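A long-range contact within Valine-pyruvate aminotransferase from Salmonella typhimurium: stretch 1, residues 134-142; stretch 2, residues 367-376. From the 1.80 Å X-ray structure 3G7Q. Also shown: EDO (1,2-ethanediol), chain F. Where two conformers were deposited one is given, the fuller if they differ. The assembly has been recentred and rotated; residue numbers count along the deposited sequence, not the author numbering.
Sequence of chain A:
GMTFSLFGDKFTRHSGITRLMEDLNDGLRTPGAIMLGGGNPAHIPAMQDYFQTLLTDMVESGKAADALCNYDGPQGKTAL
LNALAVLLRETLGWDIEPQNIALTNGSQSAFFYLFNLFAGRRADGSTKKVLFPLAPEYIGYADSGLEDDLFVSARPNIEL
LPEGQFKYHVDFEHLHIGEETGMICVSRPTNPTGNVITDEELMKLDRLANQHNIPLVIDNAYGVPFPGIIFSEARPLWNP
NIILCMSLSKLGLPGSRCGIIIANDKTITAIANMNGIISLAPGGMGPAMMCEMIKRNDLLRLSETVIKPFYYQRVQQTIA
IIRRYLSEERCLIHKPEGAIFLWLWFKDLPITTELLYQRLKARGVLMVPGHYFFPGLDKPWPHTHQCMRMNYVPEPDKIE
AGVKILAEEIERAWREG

Stretch 1 134-142: LAPEYIGYA
Stretch 2 (367-376) MVPGHYFFPG

Residues 134-142 and 367-376 lie at least 227 residues apart wherever they touch, yet together bury 470 Å², summed over both sides. Stretch 1 enters as an extended segment, with a cis peptide bond before Pro136 (phi/psi -82/149, C-gamma endo), and becomes helical over its second half, where Ala142 N donates to Tyr138 O at 2.8 Å. After Met367, stretch 2 runs as strand at Val368 and Pro369 and turns through a 3-10 segment at His371-Tyr372. The CA atoms of Tyr141 and Phe373 are 4.7 Å apart, and those of Gly140 and Pro375 6.0 Å, which sets the register.

Selenomethionine Met367 (-136/168) makes no contact. The CA-to-CB bond of Val368 (-100/124, chi1 t) points toward stretch 1, and its CG1 lies at the far end of the Tyr141 side chain, 3.8 Å from Tyr141 OH and 4.0 Å from Tyr141 CZ. Pro369 (-61/137) and Gly370 (-66/-26) stay clear of stretch 1, but Gly370 shapes the turn, since its O accepts a hydrogen bond from Phe373 N at 3.0 Å. His371 (-60/-27, chi1 t) contributes its O to a weak bond from Phe374 N, 3.4 Å long.

Tyr372 (-70/-13, chi1 m, chi2 -52°) directs its CA-to-CB bond toward stretch 1, while the end of its side chain leads away. Its CB therefore packs at the edge of the Tyr141 ring, 3.3 Å from Tyr141 CD1. The backbone joins in: Tyr372 O lies 3.3 Å from Tyr141 CB and 3.4 Å from Tyr141 CA, the latter a CA-H...O contact with an angle of 125° at the hydrogen. Beyond the contact, Tyr372 OH and O1 of the 1,2-ethanediol form a 2.7 Å hydrogen bond.

Phe373 (-95/12, chi1 m, chi2 89°) has the largest covered area, 99 Å², followed by Tyr141 with 92 Å². The CA-to-CB bond of Phe373 points sideways, and its ring forms an offset stack with that of Tyr141 (chi1 t, chi2 78°), the centroids 4.3 Å apart and the planes inclined at 27°; Phe373 CE2 approaches Tyr141 CD2 to 3.5 Å. The edge of the Phe373 ring meets Tyr138, Phe373 CD2 lying 4.0 Å from Tyr138 CA, while Phe373 CB touches Pro136 CB at 3.6 Å. The sole hydrogen bond between the stretches joins their backbones here: Glu137 N donates to Phe373 O at 3.2 Å and 152°. The CA-to-CB bond of Glu137 (-132/152, chi1 m, chi2 m) points away from stretch 2.

Phe374 (-126/46, chi1 m, chi2 93°) also starts sideways, but the end of its side chain comes nearer. Pro136 CB sits over its face, 3.8 Å from the ring centroid and 19° off the normal, a CH-pi contact; Ala135 CB lies 3.9 Å from Phe374 CD2.

Pro375 (-71/147, C-gamma endo) packs against the helix, its CG 3.7 Å from Gly140 CA. An ideal CB on Gly140 would lie 2.8 Å from Pro375 CG, a clash, so the close approach relies on glycine. Gly376 (79/23) leaves the contact with positive phi.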

# COMPACT_ATOMS: atom_id res chain seq x y z
N LEU A 134 -25.03 11.80 0.23
CA LEU A 134 -25.98 10.71 0.35
C LEU A 134 -25.42 9.64 1.31
O LEU A 134 -24.95 8.61 0.89
CB LEU A 134 -26.36 10.16 -1.03
CG LEU A 134 -27.55 9.18 -1.25
CD1 LEU A 134 -28.78 9.60 -0.55
CD2 LEU A 134 -27.84 9.05 -2.71
N ALA A 135 -25.54 9.91 2.59
CA ALA A 135 -25.20 8.90 3.59
C ALA A 135 -26.32 7.86 3.59
O ALA A 135 -27.46 8.21 3.29
CB ALA A 135 -25.06 9.54 4.95
N PRO A 136 -26.04 6.59 3.95
CA PRO A 136 -24.79 6.03 4.42
C PRO A 136 -23.78 5.67 3.32
O PRO A 136 -24.16 5.30 2.20
CB PRO A 136 -25.23 4.76 5.16
CG PRO A 136 -26.43 4.34 4.43
CD PRO A 136 -27.11 5.57 3.93
N GLU A 137 -22.51 5.78 3.68
CA GLU A 137 -21.38 5.48 2.82
C GLU A 137 -20.42 4.62 3.61
O GLU A 137 -20.39 4.69 4.84
CB GLU A 137 -20.67 6.76 2.39
CG GLU A 137 -21.34 7.53 1.26
CD GLU A 137 -21.19 6.84 -0.10
OE1 GLU A 137 -20.48 5.81 -0.19
OE2 GLU A 137 -21.79 7.33 -1.07
N TYR A 138 -19.67 3.78 2.92
CA TYR A 138 -18.66 2.95 3.56
C TYR A 138 -17.37 3.68 3.92
O TYR A 138 -16.85 3.51 5.01
CB TYR A 138 -18.34 1.74 2.68
CG TYR A 138 -17.08 1.03 3.11
CD1 TYR A 138 -17.08 0.23 4.23
CD2 TYR A 138 -15.90 1.16 2.39
CE1 TYR A 138 -15.94 -0.43 4.66
CE2 TYR A 138 -14.73 0.51 2.81
CZ TYR A 138 -14.77 -0.29 3.95
OH TYR A 138 -13.64 -0.95 4.41
N ILE A 139 -16.82 4.49 3.03
CA ILE A 139 -15.51 5.11 3.38
C ILE A 139 -15.54 5.87 4.73
O ILE A 139 -14.55 5.86 5.49
CB ILE A 139 -14.92 5.97 2.21
CG1 ILE A 139 -13.45 6.32 2.52
CG2 ILE A 139 -15.78 7.19 1.93
CD1 ILE A 139 -12.54 5.09 2.72
N GLY A 140 -16.67 6.51 5.03
CA GLY A 140 -16.86 7.13 6.35
C GLY A 140 -16.72 6.09 7.46
O GLY A 140 -16.06 6.34 8.48
N TYR A 141 -17.34 4.92 7.26
CA TYR A 141 -17.20 3.80 8.21
C TYR A 141 -15.76 3.27 8.30
O TYR A 141 -15.24 3.10 9.39
CB TYR A 141 -18.16 2.66 7.83
CG TYR A 141 -17.88 1.28 8.40
CD1 TYR A 141 -18.21 0.96 9.70
CD2 TYR A 141 -17.38 0.26 7.60
CE1 TYR A 141 -17.99 -0.32 10.22
CE2 TYR A 141 -17.18 -1.03 8.09
CZ TYR A 141 -17.48 -1.32 9.40
OH TYR A 141 -17.26 -2.59 9.89
N ALA A 142 -15.14 3.03 7.14
CA ALA A 142 -13.78 2.48 7.09
C ALA A 142 -12.74 3.38 7.78
O ALA A 142 -11.88 2.89 8.52
CB ALA A 142 -13.38 2.24 5.63
N MSE A 367 -23.23 -9.53 11.72
CA MSE A 367 -23.66 -8.54 10.73
C MSE A 367 -23.11 -7.20 11.23
O MSE A 367 -22.64 -7.13 12.37
CB MSE A 367 -25.18 -8.51 10.59
CG MSE A 367 -25.72 -9.81 10.13
SE MSE A 367 -27.68 -9.67 9.94
CE MSE A 367 -28.03 -11.37 9.03
N VAL A 368 -23.14 -6.16 10.40
CA VAL A 368 -22.58 -4.86 10.81
C VAL A 368 -23.66 -3.89 11.27
O VAL A 368 -24.62 -3.64 10.55
CB VAL A 368 -21.75 -4.18 9.70
CG1 VAL A 368 -20.98 -3.00 10.29
CG2 VAL A 368 -20.79 -5.19 9.04
N PRO A 369 -23.55 -3.36 12.49
CA PRO A 369 -24.51 -2.35 12.88
C PRO A 369 -24.45 -1.13 11.96
O PRO A 369 -23.37 -0.66 11.61
CB PRO A 369 -24.08 -1.97 14.31
CG PRO A 369 -23.31 -3.11 14.76
CD PRO A 369 -22.62 -3.68 13.58
N GLY A 370 -25.61 -0.63 11.57
CA GLY A 370 -25.70 0.47 10.62
C GLY A 370 -25.18 1.82 11.04
O GLY A 370 -24.75 2.61 10.21
N HIS A 371 -25.17 2.08 12.34
CA HIS A 371 -24.80 3.41 12.81
C HIS A 371 -23.42 3.83 12.39
O HIS A 371 -23.16 5.01 12.20
CB HIS A 371 -24.93 3.49 14.33
CG HIS A 371 -24.57 4.83 14.90
ND1 HIS A 371 -25.29 5.98 14.63
CD2 HIS A 371 -23.60 5.18 15.77
CE1 HIS A 371 -24.74 6.99 15.28
NE2 HIS A 371 -23.73 6.53 16.00
N TYR A 372 -22.55 2.85 12.19
CA TYR A 372 -21.19 3.12 11.85
C TYR A 372 -20.98 3.69 10.44
O TYR A 372 -19.91 4.23 10.17
CB TYR A 372 -20.36 1.86 12.10
CG TYR A 372 -20.47 1.36 13.54
CD1 TYR A 372 -20.23 2.22 14.62
CD2 TYR A 372 -20.79 0.04 13.83
CE1 TYR A 372 -20.35 1.78 15.94
CE2 TYR A 372 -20.90 -0.41 15.14
CZ TYR A 372 -20.68 0.46 16.20
OH TYR A 372 -20.77 0.00 17.51
N PHE A 373 -22.01 3.64 9.58
CA PHE A 373 -21.91 4.18 8.22
C PHE A 373 -22.43 5.61 8.05
O PHE A 373 -22.65 6.05 6.91
CB PHE A 373 -22.66 3.25 7.26
CG PHE A 373 -22.13 1.85 7.24
CD1 PHE A 373 -22.62 0.88 8.10
CD2 PHE A 373 -21.12 1.48 6.35
CE1 PHE A 373 -22.13 -0.43 8.08
CE2 PHE A 373 -20.63 0.18 6.34
CZ PHE A 373 -21.14 -0.78 7.21
N PHE A 374 -22.68 6.32 9.15
CA PHE A 374 -23.21 7.67 9.12
C PHE A 374 -22.38 8.67 9.91
O PHE A 374 -22.93 9.47 10.65
CB PHE A 374 -24.60 7.71 9.74
CG PHE A 374 -25.64 6.94 9.00
CD1 PHE A 374 -25.91 5.63 9.34
CD2 PHE A 374 -26.43 7.56 8.05
CE1 PHE A 374 -26.89 4.93 8.69
CE2 PHE A 374 -27.42 6.86 7.41
CZ PHE A 374 -27.66 5.54 7.73
N PRO A 375 -21.07 8.67 9.75
CA PRO A 375 -20.36 9.66 10.57
C PRO A 375 -20.57 11.09 10.09
O PRO A 375 -20.72 11.34 8.90
CB PRO A 375 -18.89 9.27 10.38
CG PRO A 375 -18.87 8.71 8.99
CD PRO A 375 -20.15 7.91 8.89
N GLY A 376 -20.59 12.02 11.03
CA GLY A 376 -20.69 13.42 10.70
C GLY A 376 -22.05 13.98 10.33
O GLY A 376 -22.11 14.98 9.63
C1 EDO F . -20.45 -3.29 17.30
O1 EDO F . -21.43 -2.56 18.04
C2 EDO F . -19.53 -4.06 18.25
O2 EDO F . -18.77 -3.17 19.08